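Local coordinates for protein CD180 antigen (Mus musculus, PDB 3T6Q) that is thought to cooperate with MD-1 and TLR4 in the innate immune response of B cells to bacterial lipopolysaccharide, and leads to NF-kappa-B activation, at residues Met96-Leu101 / Phe122-Asn127; Asn189-Ile194 / Leu216-Gly221; Ile491-Phe496 / Ser516-Ser521. All coordinates share one frame; numbering follows the deposited sequence.

Contact 1 (Met96-Leu101 / Phe122-Asn127)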
ATOM      1  N   MET A  96      -8.222  13.086  -4.966  1.00 26.20           N
ATOM      2  CA  MET A  96      -7.757  14.447  -4.834  1.00 24.45           C
ATOM      3  C   MET A  96      -8.248  15.194  -6.078  1.00 24.10           C
ATOM      4  O   MET A  96      -7.995  14.779  -7.228  1.00 24.70           O
ATOM      5  CB  MET A  96      -6.226  14.433  -4.735  1.00 24.02           C
ATOM      6  CG  MET A  96      -5.616  15.820  -4.765  1.00 27.84           C
ATOM      7  SD  MET A  96      -3.835  15.669  -4.461  1.00 29.93           S
ATOM      8  CE  MET A  96      -3.433  17.362  -4.070  1.00 30.63           C
ATOM      9  N   ALA A  97      -8.990  16.266  -5.833  1.00 25.32           N
ATOM     10  CA  ALA A  97      -9.621  17.040  -6.902  1.00 28.30           C
ATOM     11  C   ALA A  97      -8.635  17.726  -7.844  1.00 27.15           C
ATOM     12  O   ALA A  97      -7.530  18.127  -7.448  1.00 26.38           O
ATOM     13  CB  ALA A  97     -10.575  18.047  -6.290  1.00 24.39           C
ATOM     14  N   GLU A  98      -9.048  17.850  -9.098  1.00 26.87           N
ATOM     15  CA  GLU A  98      -8.298  18.572 -10.141  1.00 30.08           C
ATOM     16  C   GLU A  98      -7.782  19.923  -9.640  1.00 27.29           C
ATOM     17  O   GLU A  98      -6.622  20.263  -9.884  1.00 28.30           O
ATOM     18  CB  GLU A  98      -9.228  18.793 -11.337  1.00 32.14           C
ATOM     19  CG  GLU A  98      -8.825  18.241 -12.686  1.00 46.44           C
ATOM     20  CD  GLU A  98      -7.853  17.073 -12.660  1.00 45.47           C
ATOM     21  OE1 GLU A  98      -8.220  15.923 -12.303  1.00 41.01           O
ATOM     22  OE2 GLU A  98      -6.704  17.315 -13.068  1.00 47.74           O
ATOM     23  N   THR A  99      -8.640  20.684  -8.946  1.00 28.47           N
ATOM     24  CA  THR A  99      -8.320  22.052  -8.488  1.00 24.96           C
ATOM     25  C   THR A  99      -7.798  22.147  -7.039  1.00 25.45           C
ATOM     26  O   THR A  99      -7.683  23.245  -6.476  1.00 22.76           O
ATOM     27  CB  THR A  99      -9.545  23.004  -8.644  1.00 28.77           C
ATOM     28  OG1 THR A  99     -10.569  22.649  -7.699  1.00 28.44           O
ATOM     29  CG2 THR A  99     -10.107  22.930 -10.030  1.00 27.24           C
ATOM     30  N   ALA A 100      -7.496  21.003  -6.417  1.00 22.97           N
ATOM     31  CA  ALA A 100      -7.098  21.009  -5.014  1.00 24.17           C
ATOM     32  C   ALA A 100      -5.871  21.884  -4.811  1.00 24.11           C
ATOM     33  O   ALA A 100      -5.789  22.634  -3.819  1.00 23.65           O
ATOM     34  CB  ALA A 100      -6.820  19.584  -4.519  1.00 25.32           C
ATOM     35  N   LEU A 101      -4.943  21.836  -5.775  1.00 23.03           N
ATOM     36  CA  LEU A 101      -3.701  22.627  -5.682  1.00 26.32           C
ATOM     37  C   LEU A 101      -3.691  23.889  -6.571  1.00 28.54           C
ATOM     38  O   LEU A 101      -2.624  24.319  -7.024  1.00 30.34           O
ATOM     39  CB  LEU A 101      -2.498  21.734  -6.046  1.00 24.58           C
ATOM     40  CG  LEU A 101      -2.127  20.620  -5.057  1.00 25.18           C
ATOM     41  CD1 LEU A 101      -1.131  19.655  -5.703  1.00 23.75           C
ATOM     42  CD2 LEU A 101      -1.542  21.267  -3.806  1.00 26.51           C
ATOM     43  N   PHE A 122      -2.505  10.330  -9.771  1.00 26.39           N
ATOM     44  CA  PHE A 122      -3.407  10.586  -8.618  1.00 24.06           C
ATOM     45  C   PHE A 122      -3.300  12.057  -8.186  1.00 26.41           C
ATOM     46  O   PHE A 122      -4.214  12.597  -7.596  1.00 23.86           O
ATOM     47  CB  PHE A 122      -3.017   9.681  -7.428  1.00 22.83           C
ATOM     48  CG  PHE A 122      -3.978   9.748  -6.268  1.00 21.48           C
ATOM     49  CD1 PHE A 122      -3.824  10.702  -5.264  1.00 19.85           C
ATOM     50  CD2 PHE A 122      -5.050   8.856  -6.192  1.00 22.73           C
ATOM     51  CE1 PHE A 122      -4.682  10.770  -4.193  1.00 23.89           C
ATOM     52  CE2 PHE A 122      -5.916   8.922  -5.115  1.00 20.73           C
ATOM     53  CZ  PHE A 122      -5.743   9.873  -4.114  1.00 22.11           C
ATOM     54  N   ILE A 123      -2.133  12.671  -8.404  1.00 23.56           N
ATOM     55  CA  ILE A 123      -1.870  14.007  -7.893  1.00 24.06           C
ATOM     56  C   ILE A 123      -1.967  14.993  -9.077  1.00 26.08           C
ATOM     57  O   ILE A 123      -1.108  14.963  -9.981  1.00 23.98           O
ATOM     58  CB  ILE A 123      -0.477  14.110  -7.238  1.00 25.43           C
ATOM     59  CG1 ILE A 123      -0.228  12.888  -6.305  1.00 21.39           C
ATOM     60  CG2 ILE A 123      -0.359  15.421  -6.486  1.00 20.91           C
ATOM     61  CD1 ILE A 123       1.222  12.758  -5.862  1.00 23.87           C
ATOM     62  N   PRO A 124      -3.036  15.806  -9.108  1.00 25.30           N
ATOM     63  CA  PRO A 124      -3.171  16.735 -10.258  1.00 27.44           C
ATOM     64  C   PRO A 124      -2.228  17.899 -10.061  1.00 23.37           C
ATOM     65  O   PRO A 124      -2.455  18.754  -9.204  1.00 26.05           O
ATOM     66  CB  PRO A 124      -4.651  17.172 -10.211  1.00 27.32           C
ATOM     67  CG  PRO A 124      -5.346  16.153  -9.348  1.00 26.45           C
ATOM     68  CD  PRO A 124      -4.300  15.712  -8.332  1.00 25.10           C
ATOM     69  N   LEU A 125      -1.106  17.874 -10.779  1.00 25.66           N
ATOM     70  CA  LEU A 125      -0.045  18.873 -10.541  1.00 25.03           C
ATOM     71  C   LEU A 125       0.105  19.931 -11.655  1.00 31.41           C
ATOM     72  O   LEU A 125       1.095  20.637 -11.669  1.00 28.29           O
ATOM     73  CB  LEU A 125       1.303  18.191 -10.353  1.00 26.24           C
ATOM     74  CG  LEU A 125       1.475  17.470  -9.014  1.00 27.98           C
ATOM     75  CD1 LEU A 125       2.521  16.374  -9.156  1.00 29.82           C
ATOM     76  CD2 LEU A 125       1.817  18.448  -7.910  1.00 24.85           C
ATOM     77  N   HIS A 126      -0.852  20.011 -12.572  1.00 26.68           N
ATOM     78  CA  HIS A 126      -0.791  20.956 -13.708  1.00 31.94           C
ATOM     79  C   HIS A 126      -0.639  22.433 -13.324  1.00 31.80           C
ATOM     80  O   HIS A 126      -0.160  23.230 -14.123  1.00 38.79           O
ATOM     81  CB  HIS A 126      -2.010  20.750 -14.588  1.00 33.05           C
ATOM     82  CG  HIS A 126      -3.308  20.914 -13.844  1.00 37.00           C
ATOM     83  ND1 HIS A 126      -3.885  19.899 -13.158  1.00 35.33           N
ATOM     84  CD2 HIS A 126      -4.105  22.029 -13.642  1.00 31.89           C
ATOM     85  CE1 HIS A 126      -5.008  20.344 -12.572  1.00 37.74           C
ATOM     86  NE2 HIS A 126      -5.148  21.647 -12.875  1.00 36.78           N
ATOM     87  N   ASN A 127      -1.014  22.808 -12.104  1.00 27.42           N
ATOM     88  CA  ASN A 127      -0.821  24.179 -11.603  1.00 30.56           C
ATOM     89  C   ASN A 127       0.555  24.458 -10.949  1.00 31.90           C
ATOM     90  O   ASN A 127       0.814  25.586 -10.518  1.00 30.95           O
ATOM     91  CB  ASN A 127      -1.907  24.553 -10.581  1.00 30.71           C
ATOM     92  CG  ASN A 127      -3.210  24.956 -11.222  1.00 43.83           C
ATOM     93  OD1 ASN A 127      -3.218  25.740 -12.167  1.00 41.86           O
ATOM     94  ND2 ASN A 127      -4.331  24.426 -10.708  1.00 39.44           N
TER
HETATM   95  O   HOH W   1      -6.712  11.617  -7.115  1.00 24.88           O
HETATM   96  O   HOH W   2      -4.728  19.331  -7.407  1.00 24.42           O
HETATM   97  O   HOH W   3      -3.509  17.334 -13.970  1.00 32.21           O
HETATM   98  O   HOH W   4      -4.726  22.317  -9.136  1.00 33.37           O
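Met96 meets three residues of 122-127 with one extended side chain. Its CG lies anti to the backbone N (chi1 173°), which sets CG against CD of Pro124 at 3.8 Å; farther out SD reaches CG2 of Ile123, and nearer the backbone CB lies 4.0 Å from CE1 of Phe122. Water 1 joins the backbones here, accepting from Met96 N and donating to Phe122 O while it sits over the centre of one face of the Phe122 ring. Ala97 opens a type I turn that runs to Ala100, and its carbonyl O comes within 3.5 Å of Pro124 CG. The two segments belong to LRR 3 and LRR 4, so successive coils of the leucine-rich solenoid touch here, in the loops outside strands 85-87 and 109-111, with Ile123 and Leu125 reaching Leu110 of the latter. Glu98 also crosses the proline obliquely, OE2 lying 3.5 Å from CB of Pro124, while OE1 turns to a basic side chain of another protein's chain in a salt bridge outside this contact. The carbonyl O of Glu98 approaches the edge of the His126 ring near the ring plane, 3.1 Å from CE1, and also accepts from water 4, which in turn accepts a hydrogen bond from Asn127 ND2. Leu101 packs CD1 3.9 Å from CD2 of Leu125, side by side, and its N donates to water 2, which also lies 3.0 Å from Pro124 O.

Contact 2 (Asn189-Ile194 / Leu216-Gly221)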
ATOM      1  N   ASN A 189      13.667  -0.272  -4.515  1.00 20.69           N
ATOM      2  CA  ASN A 189      12.919  -0.783  -5.658  1.00 23.19           C
ATOM      3  C   ASN A 189      13.783  -1.842  -6.344  1.00 28.06           C
ATOM      4  O   ASN A 189      14.924  -1.578  -6.730  1.00 29.17           O
ATOM      5  CB  ASN A 189      12.650   0.348  -6.677  1.00 21.38           C
ATOM      6  CG  ASN A 189      11.596   1.344  -6.180  1.00 21.55           C
ATOM      7  OD1 ASN A 189      10.401   1.156  -6.420  1.00 20.61           O
ATOM      8  ND2 ASN A 189      12.019   2.347  -5.439  1.00 20.01           N
ATOM      9  N   ASP A 190      13.229  -3.011  -6.567  1.00 25.12           N
ATOM     10  CA  ASP A 190      14.032  -4.068  -7.139  1.00 29.46           C
ATOM     11  C   ASP A 190      14.015  -3.982  -8.672  1.00 26.47           C
ATOM     12  O   ASP A 190      13.124  -4.509  -9.335  1.00 26.77           O
ATOM     13  CB  ASP A 190      13.593  -5.441  -6.636  1.00 38.11           C
ATOM     14  CG  ASP A 190      14.588  -6.538  -7.013  1.00 36.06           C
ATOM     15  OD1 ASP A 190      15.824  -6.250  -7.140  1.00 39.30           O
ATOM     16  OD2 ASP A 190      14.118  -7.672  -7.182  1.00 44.68           O
ATOM     17  N   ILE A 191      15.020  -3.299  -9.217  1.00 26.18           N
ATOM     18  CA  ILE A 191      15.109  -3.101 -10.652  1.00 26.09           C
ATOM     19  C   ILE A 191      15.642  -4.377 -11.284  1.00 27.73           C
ATOM     20  O   ILE A 191      16.742  -4.798 -10.992  1.00 29.05           O
ATOM     21  CB  ILE A 191      16.016  -1.908 -11.042  1.00 29.70           C
ATOM     22  CG1 ILE A 191      15.642  -0.663 -10.242  1.00 27.69           C
ATOM     23  CG2 ILE A 191      15.944  -1.635 -12.547  1.00 29.67           C
ATOM     24  CD1 ILE A 191      14.356   0.015 -10.663  1.00 28.88           C
ATOM     25  N   ALA A 192      14.812  -5.008 -12.113  1.00 27.33           N
ATOM     26  CA  ALA A 192      15.195  -6.224 -12.829  1.00 30.21           C
ATOM     27  C   ALA A 192      15.597  -5.986 -14.280  1.00 28.27           C
ATOM     28  O   ALA A 192      16.243  -6.834 -14.858  1.00 27.20           O
ATOM     29  CB  ALA A 192      14.107  -7.295 -12.736  1.00 38.25           C
ATOM     30  N   GLY A 193      15.283  -4.824 -14.852  1.00 26.19           N
ATOM     31  CA  GLY A 193      15.731  -4.541 -16.229  1.00 24.26           C
ATOM     32  C   GLY A 193      15.721  -3.064 -16.512  1.00 24.29           C
ATOM     33  O   GLY A 193      14.953  -2.315 -15.922  1.00 24.20           O
ATOM     34  N   ILE A 194      16.582  -2.641 -17.430  1.00 23.23           N
ATOM     35  CA  ILE A 194      16.635  -1.270 -17.922  1.00 23.40           C
ATOM     36  C   ILE A 194      16.726  -1.385 -19.462  1.00 27.27           C
ATOM     37  O   ILE A 194      17.523  -2.169 -19.999  1.00 27.41           O
ATOM     38  CB  ILE A 194      17.870  -0.512 -17.362  1.00 24.07           C
ATOM     39  CG1 ILE A 194      17.751  -0.379 -15.815  1.00 25.62           C
ATOM     40  CG2 ILE A 194      17.978   0.889 -17.990  1.00 20.20           C
ATOM     41  CD1 ILE A 194      18.952   0.279 -15.158  1.00 25.61           C
ATOM     42  N   LEU A 216      24.710  -6.084 -11.769  1.00 24.90           N
ATOM     43  CA  LEU A 216      25.142  -6.262 -13.173  1.00 28.87           C
ATOM     44  C   LEU A 216      24.162  -5.518 -14.082  1.00 28.23           C
ATOM     45  O   LEU A 216      24.588  -4.756 -14.963  1.00 34.38           O
ATOM     46  CB  LEU A 216      25.181  -7.751 -13.534  1.00 35.16           C
ATOM     47  CG  LEU A 216      26.167  -8.427 -14.503  1.00 42.60           C
ATOM     48  CD1 LEU A 216      25.518  -9.698 -15.046  1.00 40.39           C
ATOM     49  CD2 LEU A 216      26.526  -7.529 -15.642  1.00 44.69           C
ATOM     50  N   VAL A 217      22.858  -5.704 -13.831  1.00 26.37           N
ATOM     51  CA  VAL A 217      21.770  -5.076 -14.576  1.00 29.74           C
ATOM     52  C   VAL A 217      21.839  -3.561 -14.520  1.00 27.88           C
ATOM     53  O   VAL A 217      21.631  -2.907 -15.546  1.00 26.79           O
ATOM     54  CB  VAL A 217      20.366  -5.563 -14.101  1.00 30.38           C
ATOM     55  CG1 VAL A 217      19.262  -4.548 -14.391  1.00 29.84           C
ATOM     56  CG2 VAL A 217      20.034  -6.897 -14.729  1.00 35.29           C
ATOM     57  N   ILE A 218      22.137  -3.017 -13.331  1.00 22.53           N
ATOM     58  CA  ILE A 218      22.206  -1.575 -13.140  1.00 21.32           C
ATOM     59  C   ILE A 218      23.371  -0.968 -13.951  1.00 23.65           C
ATOM     60  O   ILE A 218      23.190   0.018 -14.676  1.00 23.89           O
ATOM     61  CB  ILE A 218      22.394  -1.182 -11.622  1.00 19.97           C
ATOM     62  CG1 ILE A 218      21.234  -1.657 -10.738  1.00 24.84           C
ATOM     63  CG2 ILE A 218      22.558   0.322 -11.456  1.00 20.80           C
ATOM     64  CD1 ILE A 218      19.834  -1.214 -11.138  1.00 25.65           C
ATOM     65  N   PHE A 219      24.579  -1.497 -13.759  1.00 22.80           N
ATOM     66  CA  PHE A 219      25.745  -0.967 -14.482  1.00 24.68           C
ATOM     67  C   PHE A 219      25.542  -1.048 -16.000  1.00 23.34           C
ATOM     68  O   PHE A 219      25.789  -0.084 -16.714  1.00 24.25           O
ATOM     69  CB  PHE A 219      27.043  -1.676 -14.064  1.00 25.48           C
ATOM     70  CG  PHE A 219      27.504  -1.332 -12.647  1.00 22.60           C
ATOM     71  CD1 PHE A 219      27.906  -0.053 -12.322  1.00 26.45           C
ATOM     72  CD2 PHE A 219      27.508  -2.313 -11.652  1.00 24.69           C
ATOM     73  CE1 PHE A 219      28.306   0.268 -11.021  1.00 24.11           C
ATOM     74  CE2 PHE A 219      27.901  -2.012 -10.360  1.00 20.48           C
ATOM     75  CZ  PHE A 219      28.319  -0.726 -10.053  1.00 22.67           C
ATOM     76  N   LYS A 220      25.083  -2.192 -16.489  1.00 24.27           N
ATOM     77  CA  LYS A 220      24.796  -2.303 -17.912  1.00 28.32           C
ATOM     78  C   LYS A 220      23.722  -1.295 -18.397  1.00 28.09           C
ATOM     79  O   LYS A 220      23.900  -0.611 -19.418  1.00 25.01           O
ATOM     80  CB  LYS A 220      24.457  -3.753 -18.261  1.00 29.42           C
ATOM     81  CG  LYS A 220      24.008  -3.980 -19.703  1.00 36.95           C
ATOM     82  CD  LYS A 220      23.562  -5.433 -19.860  1.00 34.64           C
ATOM     83  CE  LYS A 220      24.682  -6.385 -19.444  1.00 44.29           C
ATOM     84  NZ  LYS A 220      24.374  -7.794 -19.846  1.00 47.46           N
ATOM     85  N   GLY A 221      22.640  -1.162 -17.634  1.00 25.31           N
ATOM     86  CA  GLY A 221      21.541  -0.268 -17.976  1.00 23.79           C
ATOM     87  C   GLY A 221      21.924   1.196 -17.953  1.00 23.57           C
ATOM     88  O   GLY A 221      21.376   1.984 -18.696  1.00 22.32           O
TER
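Gly193 and Ile194, a short strand, run past segment 216-221 of helix 215-221, the CA atoms drawing in from 6.3 Å between Gly193 and Val217 to 5.0 Å between Ile194 and Gly221. No hydrogen bond joins the segments; inside the helix, Gly221 N donates to Val217 O. At Gly221, which has no side chain, Ile194 lies directly against the helix backbone: Ile194 CG2 comes to 3.6 Å from Gly221 O, and CD1 to 3.9 Å from Gly221 CA. This is one coil of a leucine-rich repeat solenoid packed on the next, the strand lying in LRR 7 and pairing in parallel with strand 167-168, and the helix following strand 203-208. One turn back along the helix, Val217 points its two methyls at the strand's approach: CG1 and CG2 are each 3.8 Å from Ala192 O, both approaching that oxygen from one side, and CG1 also reaches Gly193 CA. Ile218 turns its chain inward, with CD1 touching Ile191 CB at 3.9 Å as the two side chains cross at about a right angle. CG1 of Ile218 stands anti to the carbonyl carbon (chi1 -61°), and a further bend at chi2 (-56°) places CD1. Phe209 lies against Ile191 and Ile218.

Contact 3 (Ile491-Phe496 / Ser516-Ser521)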
ATOM      1  N   ILE A 491      39.304  28.608  40.097  1.00 23.94           N
ATOM      2  CA  ILE A 491      40.173  29.077  39.029  1.00 23.55           C
ATOM      3  C   ILE A 491      40.848  30.311  39.590  1.00 24.14           C
ATOM      4  O   ILE A 491      40.178  31.265  39.997  1.00 27.14           O
ATOM      5  CB  ILE A 491      39.354  29.424  37.737  1.00 24.36           C
ATOM      6  CG1 ILE A 491      38.505  28.214  37.286  1.00 22.69           C
ATOM      7  CG2 ILE A 491      40.285  29.920  36.607  1.00 24.25           C
ATOM      8  CD1 ILE A 491      37.733  28.456  36.009  1.00 22.60           C
ATOM      9  N   ASP A 492      42.171  30.279  39.673  1.00 24.42           N
ATOM     10  CA  ASP A 492      42.925  31.441  40.084  1.00 26.60           C
ATOM     11  C   ASP A 492      42.567  32.663  39.231  1.00 27.73           C
ATOM     12  O   ASP A 492      42.372  32.533  38.021  1.00 27.52           O
ATOM     13  CB  ASP A 492      44.429  31.123  39.972  1.00 28.20           C
ATOM     14  CG  ASP A 492      45.283  32.174  40.652  1.00 31.87           C
ATOM     15  OD1 ASP A 492      45.615  31.968  41.821  1.00 41.88           O
ATOM     16  OD2 ASP A 492      45.572  33.215  40.034  1.00 29.71           O
ATOM     17  N   GLN A 493      42.501  33.855  39.835  1.00 24.17           N
ATOM     18  CA  GLN A 493      42.168  35.073  39.097  1.00 25.21           C
ATOM     19  C   GLN A 493      43.097  35.411  37.931  1.00 28.71           C
ATOM     20  O   GLN A 493      42.706  36.181  37.032  1.00 29.78           O
ATOM     21  CB  GLN A 493      42.137  36.289  40.030  1.00 30.44           C
ATOM     22  CG  GLN A 493      43.443  36.556  40.763  1.00 31.65           C
ATOM     23  CD  GLN A 493      43.415  37.888  41.488  1.00 43.85           C
ATOM     24  OE1 GLN A 493      42.884  38.886  40.980  1.00 42.80           O
ATOM     25  NE2 GLN A 493      43.996  37.916  42.674  1.00 42.40           N
ATOM     26  N   HIS A 494      44.322  34.886  37.977  1.00 26.82           N
ATOM     27  CA  HIS A 494      45.320  35.138  36.943  1.00 30.73           C
ATOM     28  C   HIS A 494      45.526  33.953  36.047  1.00 29.73           C
ATOM     29  O   HIS A 494      46.450  33.964  35.246  1.00 29.35           O
ATOM     30  CB  HIS A 494      46.668  35.608  37.553  1.00 29.88           C
ATOM     31  CG  HIS A 494      46.577  36.948  38.234  1.00 39.89           C
ATOM     32  ND1 HIS A 494      46.210  38.077  37.575  1.00 43.76           N
ATOM     33  CD2 HIS A 494      46.767  37.313  39.567  1.00 41.05           C
ATOM     34  CE1 HIS A 494      46.183  39.107  38.445  1.00 42.43           C
ATOM     35  NE2 HIS A 494      46.523  38.636  39.659  1.00 45.57           N
ATOM     36  N   ALA A 495      44.659  32.935  36.145  1.00 26.58           N
ATOM     37  CA  ALA A 495      44.815  31.697  35.357  1.00 28.48           C
ATOM     38  C   ALA A 495      44.788  31.853  33.825  1.00 25.96           C
ATOM     39  O   ALA A 495      45.379  31.033  33.101  1.00 25.95           O
ATOM     40  CB  ALA A 495      43.775  30.661  35.769  1.00 25.20           C
ATOM     41  N   PHE A 496      44.066  32.852  33.349  1.00 22.30           N
ATOM     42  CA  PHE A 496      43.789  33.005  31.919  1.00 25.46           C
ATOM     43  C   PHE A 496      44.330  34.340  31.412  1.00 28.87           C
ATOM     44  O   PHE A 496      43.987  34.747  30.297  1.00 26.49           O
ATOM     45  CB  PHE A 496      42.282  33.001  31.656  1.00 23.31           C
ATOM     46  CG  PHE A 496      41.567  31.724  32.043  1.00 21.83           C
ATOM     47  CD1 PHE A 496      42.186  30.471  31.945  1.00 25.00           C
ATOM     48  CD2 PHE A 496      40.243  31.791  32.464  1.00 22.52           C
ATOM     49  CE1 PHE A 496      41.487  29.304  32.271  1.00 24.08           C
ATOM     50  CE2 PHE A 496      39.535  30.630  32.773  1.00 24.10           C
ATOM     51  CZ  PHE A 496      40.162  29.393  32.675  1.00 22.63           C
ATOM     52  N   SER A 516      35.336  32.751  40.624  1.00 25.04           N
ATOM     53  CA  SER A 516      35.811  32.299  39.303  1.00 26.70           C
ATOM     54  C   SER A 516      35.684  33.360  38.190  1.00 25.43           C
ATOM     55  O   SER A 516      36.488  33.381  37.258  1.00 26.62           O
ATOM     56  CB  SER A 516      35.054  31.028  38.879  1.00 30.19           C
ATOM     57  OG  SER A 516      33.665  31.295  38.607  1.00 29.70           O
ATOM     58  N   ILE A 517      34.682  34.237  38.299  1.00 21.27           N
ATOM     59  CA  ILE A 517      34.430  35.328  37.343  1.00 22.85           C
ATOM     60  C   ILE A 517      35.657  36.268  37.217  1.00 23.77           C
ATOM     61  O   ILE A 517      35.919  36.814  36.131  1.00 23.21           O
ATOM     62  CB  ILE A 517      33.110  36.074  37.712  1.00 23.80           C
ATOM     63  CG1 ILE A 517      31.915  35.122  37.502  1.00 24.40           C
ATOM     64  CG2 ILE A 517      32.988  37.414  36.943  1.00 21.94           C
ATOM     65  CD1 ILE A 517      30.595  35.531  38.141  1.00 26.81           C
ATOM     66  N   GLU A 518      36.425  36.399  38.295  0.50 23.39           N
ATOM     67  CA  GLU A 518      37.675  37.209  38.301  0.50 25.85           C
ATOM     68  C   GLU A 518      38.758  36.769  37.298  0.50 26.83           C
ATOM     69  O   GLU A 518      39.643  37.550  36.946  0.50 24.82           O
ATOM     70  CB  GLU A 518      38.279  37.272  39.714  0.50 26.02           C
ATOM     71  CG  GLU A 518      39.303  38.385  39.911  0.50 31.74           C
ATOM     72  CD  GLU A 518      38.734  39.795  39.797  0.50 32.89           C
ATOM     73  OE1 GLU A 518      39.497  40.700  39.404  0.50 35.65           O
ATOM     74  OE2 GLU A 518      37.545  40.022  40.121  0.50 35.68           O
ATOM     75  N   ALA A 519      38.691  35.516  36.861  1.00 25.43           N
ATOM     76  CA  ALA A 519      39.609  34.976  35.860  1.00 26.35           C
ATOM     77  C   ALA A 519      39.324  35.516  34.443  1.00 25.88           C
ATOM     78  O   ALA A 519      40.177  35.383  33.569  1.00 28.61           O
ATOM     79  CB  ALA A 519      39.508  33.448  35.861  1.00 22.71           C
ATOM     80  N   LEU A 520      38.135  36.103  34.234  1.00 24.02           N
ATOM     81  CA  LEU A 520      37.724  36.699  32.955  1.00 24.15           C
ATOM     82  C   LEU A 520      37.826  38.225  32.965  1.00 24.55           C
ATOM     83  O   LEU A 520      37.300  38.872  32.064  1.00 22.70           O
ATOM     84  CB  LEU A 520      36.289  36.273  32.602  1.00 25.10           C
ATOM     85  CG  LEU A 520      36.276  34.741  32.755  1.00 27.17           C
ATOM     86  CD1 LEU A 520      35.065  34.120  33.405  1.00 28.30           C
ATOM     87  CD2 LEU A 520      36.764  34.074  31.477  1.00 24.00           C
ATOM     88  N   SER A 521      38.478  38.793  33.988  1.00 24.13           N
ATOM     89  CA  SER A 521      38.447  40.241  34.195  1.00 28.65           C
ATOM     90  C   SER A 521      39.038  41.061  33.041  1.00 30.85           C
ATOM     91  O   SER A 521      38.569  42.152  32.781  1.00 29.85           O
ATOM     92  CB  SER A 521      39.127  40.657  35.505  1.00 28.76           C
ATOM     93  OG  SER A 521      40.535  40.458  35.430  1.00 32.41           O
TER
HETATM   94  O   HOH W   5      42.751  35.000  34.455  1.00 25.97           O
HETATM   95  O   HOH W   6      42.729  38.285  34.260  1.00 32.81           O
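Two neighbouring coils of the leucine-rich repeat solenoid, LRR 17 and LRR 18, meet where the type I turn Asp492 to Ala495 lies against the 3-10 segment 516-519, with Gln493 and Ala519 only 4.1 Å apart at their CA atoms. The small side chain of Ala519 is consistent with this close approach. Its CA-H points at Gln493 O, a nearly straight CA-H...O contact (171° at the hydrogen) with CA and O 3.5 Å apart, and its CB is taken up by the apolar residues of the other coil: Ile491 CG2 stands 3.7 Å from it, and Phe496 CD2 touches it too. The Phe496 ring also receives Ala519 O at its edge, near the ring plane, while Ala495 CB lies above one face toward the rim; Leu472, Leu483 and Met502 add to the packing round this phenylalanine. Between these two coils of the solenoid the apolar contacts are accompanied by a water link. Water 5 donates to Gln493 O and to Ala519 O (2.7 Å from the latter) and accepts from Phe496 N, so it satisfies backbone groups of both segments with three bonds. Toward the surface, Gln493 and Glu518 lie side by side and point the same way; in one of the two conformers of Glu518, CB of Gln493 rests 3.5 Å from CG of Glu518. With CG of Gln493 between the backbone N and the carbonyl carbon (chi1 59°), that carbon lies above one face of the His494 ring, toward the rim. The turn itself is held from within: Asp492 OD2 accepts from His494 N at 2.9 Å, making an Asx turn. Beyond the contact, Glu518 also touches Leu542 and Ile545, the latter in helix 543-547.

From the N terminus, contact 1 closes first, bringing 122-127 back onto 96-101 with strand 109-111 between them. Contact 2 follows, 216-221 returning to 189-194 after strand 203-208, and contact 3 comes last, 516-521 meeting 491-496 across strand 504-506. The three loops run in series; none nests in or crosses another. Each joins one coil of the solenoid to the next: LRR 3 to LRR 4, LRR 7 to the helix 215-221 that follows strand 203-208, and LRR 17 to LRR 18. Contacts 1 and 2 have centres 32 Å apart, whereas contact 3 lies 66 Å from each between centres, on the opposite side of the chain's centre.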